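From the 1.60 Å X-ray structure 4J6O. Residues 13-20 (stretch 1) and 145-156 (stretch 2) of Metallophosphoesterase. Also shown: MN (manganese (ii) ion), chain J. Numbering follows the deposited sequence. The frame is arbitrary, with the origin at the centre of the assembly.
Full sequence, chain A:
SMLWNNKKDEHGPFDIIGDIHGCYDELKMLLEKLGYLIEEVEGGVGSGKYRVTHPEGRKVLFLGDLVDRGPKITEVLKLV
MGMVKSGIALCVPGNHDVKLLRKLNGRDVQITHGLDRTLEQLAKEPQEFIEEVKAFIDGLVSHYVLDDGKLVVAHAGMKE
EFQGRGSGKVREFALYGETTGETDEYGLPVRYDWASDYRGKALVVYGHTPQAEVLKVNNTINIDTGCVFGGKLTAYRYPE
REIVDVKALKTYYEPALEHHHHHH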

# COMPACT_ATOMS: atom_id res chain seq x y z
N PRO A 13 4.31 -13.82 12.13
CA PRO A 13 3.26 -13.63 11.12
C PRO A 13 2.99 -12.20 10.66
O PRO A 13 3.25 -11.27 11.44
CB PRO A 13 1.99 -14.09 11.84
CG PRO A 13 2.50 -15.12 12.81
CD PRO A 13 3.82 -14.57 13.30
N PHE A 14 2.44 -12.04 9.46
CA PHE A 14 2.15 -10.69 8.93
C PHE A 14 0.72 -10.65 8.49
O PHE A 14 0.16 -11.66 8.06
CB PHE A 14 2.97 -10.40 7.67
CG PHE A 14 4.44 -10.47 7.87
CD1 PHE A 14 5.08 -9.53 8.65
CD2 PHE A 14 5.20 -11.49 7.27
CE1 PHE A 14 6.45 -9.59 8.82
CE2 PHE A 14 6.56 -11.53 7.41
CZ PHE A 14 7.21 -10.61 8.21
N ASP A 15 0.11 -9.47 8.59
CA ASP A 15 -1.18 -9.23 7.97
C ASP A 15 -0.95 -8.14 6.97
O ASP A 15 -0.48 -7.05 7.33
CB ASP A 15 -2.20 -8.85 9.03
CG ASP A 15 -2.42 -9.99 10.00
OD1 ASP A 15 -2.70 -11.11 9.55
OD2 ASP A 15 -2.30 -9.76 11.21
N ILE A 16 -1.16 -8.50 5.71
CA ILE A 16 -0.73 -7.66 4.58
C ILE A 16 -1.96 -6.97 4.00
O ILE A 16 -2.95 -7.64 3.70
CB ILE A 16 -0.06 -8.53 3.49
CG1 ILE A 16 1.08 -9.37 4.09
CG2 ILE A 16 0.47 -7.62 2.35
CD1 ILE A 16 1.62 -10.39 3.14
N ILE A 17 -1.95 -5.63 3.94
CA ILE A 17 -3.21 -4.89 3.69
C ILE A 17 -3.06 -4.09 2.38
O ILE A 17 -2.03 -3.42 2.16
CB ILE A 17 -3.52 -3.94 4.85
CG1 ILE A 17 -3.87 -4.79 6.11
CG2 ILE A 17 -4.75 -3.08 4.56
CD1 ILE A 17 -4.12 -4.03 7.36
N GLY A 18 -4.09 -4.15 1.53
CA GLY A 18 -4.06 -3.47 0.23
C GLY A 18 -4.41 -1.99 0.33
O GLY A 18 -4.40 -1.38 1.39
N ASP A 19 -4.66 -1.38 -0.84
CA ASP A 19 -4.79 0.07 -0.90
C ASP A 19 -5.91 0.60 -0.01
O ASP A 19 -7.08 0.21 -0.15
CB ASP A 19 -5.15 0.47 -2.33
CG ASP A 19 -4.20 -0.05 -3.36
OD1 ASP A 19 -3.78 -1.24 -3.38
OD2 ASP A 19 -3.91 0.79 -4.28
N ILE A 20 -5.54 1.56 0.81
CA ILE A 20 -6.45 2.16 1.75
C ILE A 20 -7.12 3.43 1.24
O ILE A 20 -8.32 3.61 1.47
CB ILE A 20 -5.72 2.40 3.08
CG1 ILE A 20 -5.26 1.03 3.66
CG2 ILE A 20 -6.60 3.17 4.05
CD1 ILE A 20 -4.11 1.17 4.72
N VAL A 145 11.88 -8.10 0.76
CA VAL A 145 11.98 -9.56 0.71
C VAL A 145 12.04 -10.03 2.15
O VAL A 145 12.97 -9.69 2.91
CB VAL A 145 13.26 -10.01 -0.07
CG1 VAL A 145 13.27 -11.51 -0.24
CG2 VAL A 145 13.29 -9.30 -1.48
N LEU A 146 11.07 -10.86 2.54
CA LEU A 146 10.93 -11.23 3.93
C LEU A 146 11.01 -12.75 4.11
O LEU A 146 10.95 -13.50 3.13
CB LEU A 146 9.54 -10.80 4.40
CG LEU A 146 9.31 -9.30 4.31
CD1 LEU A 146 7.97 -9.02 3.61
CD2 LEU A 146 9.14 -8.81 5.70
N ASP A 147 11.18 -13.16 5.38
CA ASP A 147 11.01 -14.56 5.79
C ASP A 147 11.81 -15.51 4.92
O ASP A 147 11.25 -16.35 4.19
CB ASP A 147 9.54 -14.95 5.77
CG ASP A 147 9.31 -16.31 6.42
OD1 ASP A 147 10.15 -16.67 7.30
OD2 ASP A 147 8.35 -17.00 6.03
N ASP A 148 13.13 -15.35 5.00
CA ASP A 148 14.07 -16.20 4.28
C ASP A 148 13.82 -16.23 2.79
O ASP A 148 14.08 -17.24 2.15
CB ASP A 148 14.06 -17.64 4.84
CG ASP A 148 14.57 -17.73 6.25
OD1 ASP A 148 15.50 -16.98 6.57
OD2 ASP A 148 14.05 -18.53 7.04
N GLY A 149 13.29 -15.13 2.25
CA GLY A 149 12.98 -15.08 0.83
C GLY A 149 11.70 -15.79 0.41
O GLY A 149 11.46 -15.99 -0.77
N LYS A 150 10.84 -16.13 1.36
CA LYS A 150 9.63 -16.83 1.02
C LYS A 150 8.47 -15.88 0.68
O LYS A 150 7.45 -16.30 0.12
CB LYS A 150 9.19 -17.73 2.19
CG LYS A 150 10.10 -18.91 2.34
CD LYS A 150 9.87 -19.56 3.72
CE LYS A 150 10.89 -20.68 3.98
NZ LYS A 150 10.85 -21.10 5.47
N LEU A 151 8.65 -14.60 0.99
CA LEU A 151 7.58 -13.64 0.80
C LEU A 151 8.17 -12.37 0.26
O LEU A 151 9.21 -11.93 0.76
CB LEU A 151 6.90 -13.39 2.15
CG LEU A 151 5.84 -12.25 2.24
CD1 LEU A 151 4.63 -12.52 1.36
CD2 LEU A 151 5.48 -11.92 3.74
N VAL A 152 7.52 -11.78 -0.73
CA VAL A 152 7.89 -10.43 -1.22
C VAL A 152 6.63 -9.59 -1.18
O VAL A 152 5.57 -10.04 -1.62
CB VAL A 152 8.43 -10.53 -2.64
CG1 VAL A 152 8.62 -9.13 -3.27
CG2 VAL A 152 9.83 -11.27 -2.66
N VAL A 153 6.74 -8.36 -0.70
CA VAL A 153 5.61 -7.41 -0.77
C VAL A 153 6.08 -6.20 -1.55
O VAL A 153 7.21 -5.71 -1.38
CB VAL A 153 5.04 -6.99 0.61
CG1 VAL A 153 4.31 -8.20 1.30
CG2 VAL A 153 6.09 -6.34 1.53
N ALA A 154 5.19 -5.70 -2.41
CA ALA A 154 5.45 -4.53 -3.26
C ALA A 154 4.12 -4.01 -3.71
O ALA A 154 3.14 -4.79 -3.77
CB ALA A 154 6.29 -4.91 -4.50
N HIS A 155 4.04 -2.72 -4.02
CA HIS A 155 2.72 -2.19 -4.43
C HIS A 155 2.25 -2.77 -5.75
O HIS A 155 1.16 -3.37 -5.81
CB HIS A 155 2.77 -0.66 -4.51
CG HIS A 155 1.49 -0.08 -4.95
ND1 HIS A 155 0.38 -0.04 -4.12
CD2 HIS A 155 1.11 0.45 -6.13
CE1 HIS A 155 -0.63 0.50 -4.79
NE2 HIS A 155 -0.21 0.82 -6.00
N ALA A 156 3.03 -2.59 -6.81
CA ALA A 156 2.60 -3.07 -8.13
C ALA A 156 3.06 -4.48 -8.42
O ALA A 156 2.79 -5.00 -9.50
CB ALA A 156 3.06 -2.09 -9.25
MN MN J . -4.36 2.48 -5.56
O HOH W 1 -1.41 -0.82 -2.10
O HOH W 2 -6.33 1.37 -6.01

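Strand 14-17 and the strand that begins at Leu151 run in roughly the same direction, their axes 31° apart and 9.7 Å distant at closest approach. That spacing is too wide for backbone pairing, and no hydrogen bond joins the two stretches; the strands meet through their side chains. The second stretch is itself folded back in a tight turn: Leu146 N donates to Leu151 O at 2.8 Å, and Lys150 N to Asp147 O at 2.9 Å. Within this turn Gly149 has a positive phi of 78°, a conformation that favours glycine. The hairpin pairing places Leu146 and Leu151 side by side, both directed toward the first strand.

Alternation along an extended strand sends Phe14 and Ile16 toward the second stretch, while Asp15 and Ile17 lie out of its reach. Leu151 and Val153 answer in the same way, with Val152 out of reach between them. Phe14 has a ring broad enough to touch both leucines: its CZ lies 3.6 Å from Leu146 CD2, and its CD2 lies 3.6 Å from Leu151 CD2. Both methyls approach the ring obliquely. Ile16, with chi1 m and chi2 t, extends CD1 to within 3.9 Å of Val153 CG1 and 4.1 Å of Leu151 CD1. Branched aliphatic chains suit this buried, apolar layer, where their methyls pack without needing polar partners.

Beyond the strands the chemistry becomes polar. Asp19 and His155 leave their backbones sideways, but their ends draw nearer. Asp19 OD2 binds the manganese ion at 2.2 Å, as a carboxylate readily does, and lies near the plane of the His155 ring, 3.3 Å from His155 CE1. The O of water 1 bridges the pair, donating a weak hydrogen bond to Asp19 OD1 at 2.7 Å and forming another with His155 ND1 at 2.8 Å; an imidazole nitrogen suits this place because it can either donate to a water or accept from one.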